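Local coordinates for protein probable mannosyltransferase KTR4 (Saccharomyces cerevisiae, PDB 5A07) that belongs to the GT-A class of glycosyltransferases and holds guanosine-5'-diphosphate and a manganese ion, at residues P87-V93 and Q247-N252; D253-V259 and S369-F374. All coordinates share one frame; numbering follows the deposited sequence.

Overall arrangement
Contact 1 lies toward the outside of the chain, about 21 Å from its centre, whereas contact 2 lies about 10 Å from it and most of its residues are buried. The centres of the two are about 12 Å apart. Helix 245-251, the helical partner in contact 1, runs on into the strand of contact 2, and the turn between them carries a probable hydrogen bond, M249 O to K254 N at 2.9 Å. Their chemistry differs with place: contact 1 sets a loop on a helix end through side-chain amides and apolar groups, while contact 2 joins two parallel strands by backbone bonds and ring packing. F248 of contact 1 meets H372 of contact 2 edge-to-face.

Contact 1: residues P87-V93 and Q247-N252; sequences PKVDNLV and QFMNKN
The ring of F248 is the main bump of this contact, and the loop 87-93 curls along its CD1-CE1 side, where P87, V89 and L92 form the hollow that receives it. P87 CB comes closest, at 3.6 Å from F248 CE1, and L92 CD2 lies 3.9 Å from F248 CD1; both approach obliquely. V89 CG2 sits at the ring edge, near its plane, while V89 CG1 lies 3.7 Å from N252 OD1. F248 CG is anti to the backbone N (chi1 166°), which carries the ring out to the loop. Beyond the ring, N91 and N252 reach for each other from opposite directions and exchange two bonds: N252 ND2 gives to N91 OD1 at 3.1 Å, nearly straight at 171°, and N91 ND2 gives to N252 OD1 at 3.2 Å. The amide planes are turned 51° apart, and the second donor stands above the carbonyl plane of N252. N252 ND2 also binds F248 O, in the carbonyl plane, which fixes the amide's rotation. K251 CG flanks N91, and V93 CG2 packs on Q247 CB. The loop, which links helix 65-80 to strand 105-110, thus rests on the C-terminal end of helix 245-251, with M433 and Y434 of the chain terminus beside it.

Contact 2: residues D253-V259 and S369-F374; sequences DKIYGFV and SSIHWF
Strands 256-258 and 371-373 are parallel neighbours in the mixed sheet of the GT-A fold, their axes 4.7 Å apart at closest approach and 24° from parallel. The register pairs Y256 with I371, G257 with H372 and F258 with W373. H372 N gives a straight bond to Y256 O (2.8 Å), H372 O accepts from F258 N, and F374 N meets F258 O head-on. Ahead of the strands, I255 N binds S370 O.

On one side of the sheet, F258 lies against W373. Its CG sits between the backbone N and the carbonyl carbon (chi1 75°), which turns the ring over the neighbouring strand; W373 CA rests over one face, and F258 CZ is 3.6 Å from W373 CB. The F258 ring and the indole's five-membered ring are tilted only 13° from each other, with their centres well offset. I371 CG2 extends this patch, meeting the Y256 ring at its edge. W373 NE1 bonds to V259 O at 3.1 Å from above the carbonyl plane. On the other side, the F374 ring edge packs on G257 CA, 3.8 Å from F374 CE2, while H372 CD2 stands over the centre of that ring's face.

K254 brings NZ within 2.8 Å of S369 O; a water accepts from NZ and donates weakly to I371 O. Y256 OH binds E322, and W421 of helix 418-425 meets F258 edge-to-face. Strand 256-262 lies between antiparallel 322-325, joined through I255-D325 and G257-I323 backbone bonds, and parallel 371-373, which follows helices 332-344 and 354-365; such a mixed alpha/beta sheet is consistent with the GT-A fold.

Contact 1: residues P87-V93 and Q247-N252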
loop_
_atom_site.group_PDB
_atom_site.type_symbol
_atom_site.label_atom_id
_atom_site.label_comp_id
_atom_site.label_asym_id
_atom_site.label_seq_id
_atom_site.Cartn_x
_atom_site.Cartn_y
_atom_site.Cartn_z
ATOM N N PRO B 87 -0.320 19.744 -2.726
ATOM C CA PRO B 87 0.001 19.868 -1.305
ATOM C C PRO B 87 0.308 21.311 -0.991
ATOM O O PRO B 87 0.971 21.991 -1.796
ATOM C CB PRO B 87 1.217 19.004 -1.157
ATOM C CG PRO B 87 1.070 17.978 -2.220
ATOM C CD PRO B 87 0.492 18.711 -3.358
ATOM N N LYS B 88 -0.150 21.762 0.168
ATOM C CA LYS B 88 0.033 23.169 0.598
ATOM C C LYS B 88 1.319 23.294 1.381
ATOM O O LYS B 88 1.314 23.376 2.610
ATOM C CB LYS B 88 -1.169 23.563 1.427
ATOM C CG LYS B 88 -2.373 23.642 0.524
ATOM C CD LYS B 88 -3.568 23.925 1.366
ATOM C CE LYS B 88 -4.555 24.718 0.569
ATOM N NZ LYS B 88 -5.613 25.171 1.503
ATOM N N VAL B 89 2.428 23.203 0.677
ATOM C CA VAL B 89 3.734 23.296 1.242
ATOM C C VAL B 89 4.460 24.244 0.340
ATOM O O VAL B 89 4.103 24.404 -0.815
ATOM C CB VAL B 89 4.522 21.950 1.332
ATOM C CG1 VAL B 89 3.824 21.007 2.278
ATOM C CG2 VAL B 89 4.717 21.282 -0.036
ATOM N N ASP B 90 5.513 24.871 0.821
ATOM C CA ASP B 90 6.160 25.898 -0.020
ATOM C C ASP B 90 7.389 25.345 -0.794
ATOM O O ASP B 90 8.078 26.086 -1.471
ATOM C CB ASP B 90 6.542 27.133 0.839
ATOM C CG ASP B 90 7.412 26.763 2.053
ATOM O OD1 ASP B 90 8.040 25.667 2.070
ATOM O OD2 ASP B 90 7.465 27.568 3.004
ATOM N N ASN B 91 7.664 24.064 -0.679
ATOM C CA ASN B 91 8.907 23.547 -1.173
ATOM C C ASN B 91 8.743 22.660 -2.437
ATOM O O ASN B 91 9.570 21.817 -2.675
ATOM C CB ASN B 91 9.583 22.809 -0.007
ATOM C CG ASN B 91 8.717 21.689 0.619
ATOM O OD1 ASN B 91 7.950 20.986 -0.032
ATOM N ND2 ASN B 91 8.954 21.447 1.889
ATOM N N LEU B 92 7.618 22.755 -3.156
ATOM C CA LEU B 92 7.356 21.830 -4.285
ATOM C C LEU B 92 8.371 22.002 -5.403
ATOM O O LEU B 92 8.705 23.136 -5.756
ATOM C CB LEU B 92 5.945 22.049 -4.832
ATOM C CG LEU B 92 4.803 21.665 -3.864
ATOM C CD1 LEU B 92 3.482 21.830 -4.545
ATOM C CD2 LEU B 92 4.963 20.242 -3.339
ATOM N N VAL B 93 8.813 20.901 -6.007
ATOM C CA VAL B 93 9.822 20.952 -7.058
ATOM C C VAL B 93 9.098 20.789 -8.384
ATOM O O VAL B 93 8.416 19.782 -8.643
ATOM C CB VAL B 93 10.844 19.846 -6.874
ATOM C CG1 VAL B 93 11.780 19.712 -8.072
ATOM C CG2 VAL B 93 11.606 20.040 -5.553
ATOM N N GLN B 247 10.600 13.930 -4.553
ATOM C CA GLN B 247 11.207 15.097 -3.846
ATOM C C GLN B 247 10.250 15.646 -2.794
ATOM O O GLN B 247 10.708 16.117 -1.775
ATOM C CB GLN B 247 11.665 16.232 -4.819
ATOM C CG GLN B 247 12.777 15.801 -5.766
ATOM C CD GLN B 247 14.144 15.595 -5.102
ATOM O OE1 GLN B 247 14.229 15.208 -3.974
ATOM N NE2 GLN B 247 15.216 15.870 -5.846
ATOM N N PHE B 248 8.927 15.619 -3.048
ATOM C CA PHE B 248 7.979 15.978 -2.038
ATOM C C PHE B 248 8.105 15.092 -0.821
ATOM O O PHE B 248 8.147 15.563 0.335
ATOM C CB PHE B 248 6.551 15.950 -2.587
ATOM C CG PHE B 248 5.517 15.983 -1.535
ATOM C CD1 PHE B 248 5.097 17.183 -1.004
ATOM C CD2 PHE B 248 4.974 14.788 -1.034
ATOM C CE1 PHE B 248 4.171 17.242 0.037
ATOM C CE2 PHE B 248 4.008 14.822 -0.017
ATOM C CZ PHE B 248 3.622 16.050 0.541
ATOM N N MET B 249 8.255 13.802 -1.055
ATOM C CA MET B 249 8.393 12.838 0.067
ATOM C C MET B 249 9.651 13.168 0.890
ATOM O O MET B 249 9.643 13.169 2.132
ATOM C CB MET B 249 8.542 11.389 -0.423
ATOM C CG MET B 249 7.477 10.793 -1.321
ATOM S SD MET B 249 5.975 10.648 -0.458
ATOM C CE MET B 249 6.291 9.102 0.445
ATOM N N ASN B 250 10.730 13.352 0.187
ATOM C CA ASN B 250 12.001 13.590 0.827
ATOM C C ASN B 250 11.989 14.910 1.604
ATOM O O ASN B 250 12.368 14.954 2.786
ATOM C CB ASN B 250 13.107 13.643 -0.229
ATOM C CG ASN B 250 14.457 13.583 0.398
ATOM O OD1 ASN B 250 14.887 12.559 0.863
ATOM N ND2 ASN B 250 15.074 14.719 0.508
ATOM N N LYS B 251 11.567 15.991 0.948
ATOM C CA LYS B 251 11.552 17.274 1.572
ATOM C C LYS B 251 10.585 17.376 2.758
ATOM O O LYS B 251 10.796 18.196 3.619
ATOM C CB LYS B 251 11.250 18.368 0.545
ATOM C CG LYS B 251 11.662 19.730 0.971
ATOM C CD LYS B 251 13.193 19.914 1.064
ATOM C CE LYS B 251 13.574 21.125 1.927
ATOM N NZ LYS B 251 12.997 22.374 1.354
ATOM N N ASN B 252 9.522 16.586 2.811
ATOM C CA ASN B 252 8.559 16.646 3.899
ATOM C C ASN B 252 8.601 15.441 4.848
ATOM O O ASN B 252 7.670 15.192 5.586
ATOM C CB ASN B 252 7.170 16.915 3.307
ATOM C CG ASN B 252 7.116 18.258 2.606
ATOM O OD1 ASN B 252 6.987 19.289 3.248
ATOM N ND2 ASN B 252 7.379 18.283 1.277
#

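Contact 2: residues D253-V259 and S369-F374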
loop_
_atom_site.group_PDB
_atom_site.type_symbol
_atom_site.label_atom_id
_atom_site.label_comp_id
_atom_site.label_asym_id
_atom_site.label_seq_id
_atom_site.Cartn_x
_atom_site.Cartn_y
_atom_site.Cartn_z
ATOM N N ASP B 253 9.685 14.677 4.770
ATOM C CA ASP B 253 9.947 13.523 5.629
ATOM C C ASP B 253 8.839 12.492 5.654
ATOM O O ASP B 253 8.494 11.953 6.687
ATOM C CB ASP B 253 10.343 13.992 7.057
ATOM C CG ASP B 253 11.693 14.759 7.044
ATOM O OD1 ASP B 253 12.590 14.362 6.269
ATOM O OD2 ASP B 253 11.812 15.757 7.753
ATOM N N LYS B 254 8.325 12.149 4.465
ATOM C CA LYS B 254 7.376 11.108 4.337
ATOM C C LYS B 254 8.036 9.837 3.881
ATOM O O LYS B 254 8.793 9.824 2.914
ATOM C CB LYS B 254 6.267 11.500 3.353
ATOM C CG LYS B 254 5.681 12.859 3.632
ATOM C CD LYS B 254 5.045 12.962 4.991
ATOM C CE LYS B 254 4.415 14.361 5.129
ATOM N NZ LYS B 254 3.936 14.411 6.517
ATOM N N ILE B 255 7.712 8.762 4.564
ATOM C CA ILE B 255 8.269 7.468 4.198
ATOM C C ILE B 255 7.339 6.602 3.366
ATOM O O ILE B 255 7.726 5.547 2.912
ATOM C CB ILE B 255 8.669 6.666 5.446
ATOM C CG1 ILE B 255 7.486 6.333 6.315
ATOM C CG2 ILE B 255 9.804 7.435 6.187
ATOM C CD1 ILE B 255 7.727 5.246 7.385
ATOM N N TYR B 256 6.075 7.031 3.226
ATOM C CA TYR B 256 5.115 6.174 2.561
ATOM C C TYR B 256 3.978 7.045 2.038
ATOM O O TYR B 256 3.541 7.982 2.718
ATOM C CB TYR B 256 4.596 5.115 3.498
ATOM C CG TYR B 256 3.823 3.994 2.791
ATOM C CD1 TYR B 256 4.506 2.986 2.121
ATOM C CD2 TYR B 256 2.469 3.952 2.785
ATOM C CE1 TYR B 256 3.826 1.982 1.464
ATOM C CE2 TYR B 256 1.783 2.909 2.153
ATOM C CZ TYR B 256 2.490 1.930 1.510
ATOM O OH TYR B 256 1.836 0.918 0.882
ATOM N N GLY B 257 3.539 6.733 0.835
ATOM C CA GLY B 257 2.404 7.371 0.212
ATOM C C GLY B 257 1.389 6.370 -0.288
ATOM O O GLY B 257 1.760 5.336 -0.911
ATOM N N PHE B 258 0.104 6.666 -0.032
ATOM C CA PHE B 258 -0.972 5.815 -0.434
ATOM C C PHE B 258 -2.125 6.654 -0.979
ATOM O O PHE B 258 -2.199 7.866 -0.762
ATOM C CB PHE B 258 -1.438 4.921 0.731
ATOM C CG PHE B 258 -2.261 5.639 1.791
ATOM C CD1 PHE B 258 -1.659 6.334 2.794
ATOM C CD2 PHE B 258 -3.635 5.616 1.757
ATOM C CE1 PHE B 258 -2.412 7.002 3.761
ATOM C CE2 PHE B 258 -4.396 6.291 2.705
ATOM C CZ PHE B 258 -3.766 6.988 3.691
ATOM N N VAL B 259 -3.011 5.977 -1.675
ATOM C CA VAL B 259 -4.267 6.563 -2.158
ATOM C C VAL B 259 -5.570 5.955 -1.627
ATOM O O VAL B 259 -6.617 6.687 -1.537
ATOM C CB VAL B 259 -4.371 6.677 -3.706
ATOM C CG1 VAL B 259 -3.367 7.641 -4.279
ATOM C CG2 VAL B 259 -4.227 5.329 -4.384
ATOM N N SER B 369 2.433 10.356 11.208
ATOM C CA SER B 369 2.468 11.634 10.488
ATOM C C SER B 369 3.518 11.621 9.343
ATOM O O SER B 369 3.543 12.545 8.542
ATOM C CB SER B 369 2.741 12.789 11.457
ATOM O OG SER B 369 4.046 12.656 12.019
ATOM N N SER B 370 4.309 10.555 9.251
ATOM C CA SER B 370 5.211 10.331 8.152
ATOM C C SER B 370 4.590 9.547 6.965
ATOM O O SER B 370 5.308 9.263 6.007
ATOM C CB SER B 370 6.541 9.630 8.600
ATOM O OG SER B 370 6.341 8.266 8.965
ATOM N N ILE B 371 3.317 9.163 7.080
ATOM C CA ILE B 371 2.596 8.346 6.092
ATOM C C ILE B 371 1.568 9.298 5.433
ATOM O O ILE B 371 0.713 9.912 6.141
ATOM C CB ILE B 371 1.918 7.144 6.746
ATOM C CG1 ILE B 371 2.974 6.229 7.413
ATOM C CG2 ILE B 371 1.076 6.431 5.724
ATOM C CD1 ILE B 371 2.369 5.140 8.211
ATOM N N HIS B 372 1.743 9.557 4.149
ATOM C CA HIS B 372 1.052 10.610 3.437
ATOM C C HIS B 372 -0.082 10.004 2.608
ATOM O O HIS B 372 0.191 9.138 1.739
ATOM C CB HIS B 372 1.998 11.365 2.538
ATOM C CG HIS B 372 1.380 12.479 1.772
ATOM N ND1 HIS B 372 1.041 13.683 2.356
ATOM C CD2 HIS B 372 1.019 12.582 0.475
ATOM C CE1 HIS B 372 0.476 14.472 1.459
ATOM N NE2 HIS B 372 0.468 13.838 0.297
ATOM N N TRP B 373 -1.269 10.602 2.703
ATOM C CA TRP B 373 -2.398 10.289 1.823
ATOM C C TRP B 373 -2.411 11.234 0.612
ATOM O O TRP B 373 -2.672 12.444 0.741
ATOM C CB TRP B 373 -3.733 10.387 2.578
ATOM C CG TRP B 373 -4.940 10.085 1.762
ATOM C CD1 TRP B 373 -5.012 9.220 0.747
ATOM C CD2 TRP B 373 -6.245 10.556 1.968
ATOM N NE1 TRP B 373 -6.269 9.172 0.224
ATOM C CE2 TRP B 373 -7.051 10.008 0.954
ATOM C CE3 TRP B 373 -6.829 11.428 2.896
ATOM C CZ2 TRP B 373 -8.403 10.254 0.867
ATOM C CZ3 TRP B 373 -8.149 11.688 2.801
ATOM C CH2 TRP B 373 -8.939 11.093 1.801
ATOM N N PHE B 374 -2.122 10.671 -0.574
ATOM C CA PHE B 374 -1.997 11.447 -1.799
ATOM C C PHE B 374 -3.386 11.698 -2.358
ATOM O O PHE B 374 -3.816 11.089 -3.362
ATOM C CB PHE B 374 -1.117 10.717 -2.840
ATOM C CG PHE B 374 0.334 11.034 -2.708
ATOM C CD1 PHE B 374 0.807 12.282 -3.044
ATOM C CD2 PHE B 374 1.237 10.072 -2.203
ATOM C CE1 PHE B 374 2.168 12.588 -2.879
ATOM C CE2 PHE B 374 2.565 10.390 -2.061
ATOM C CZ PHE B 374 3.043 11.649 -2.388
HETATM O O HOH W 1 1.756 12.640 6.342
#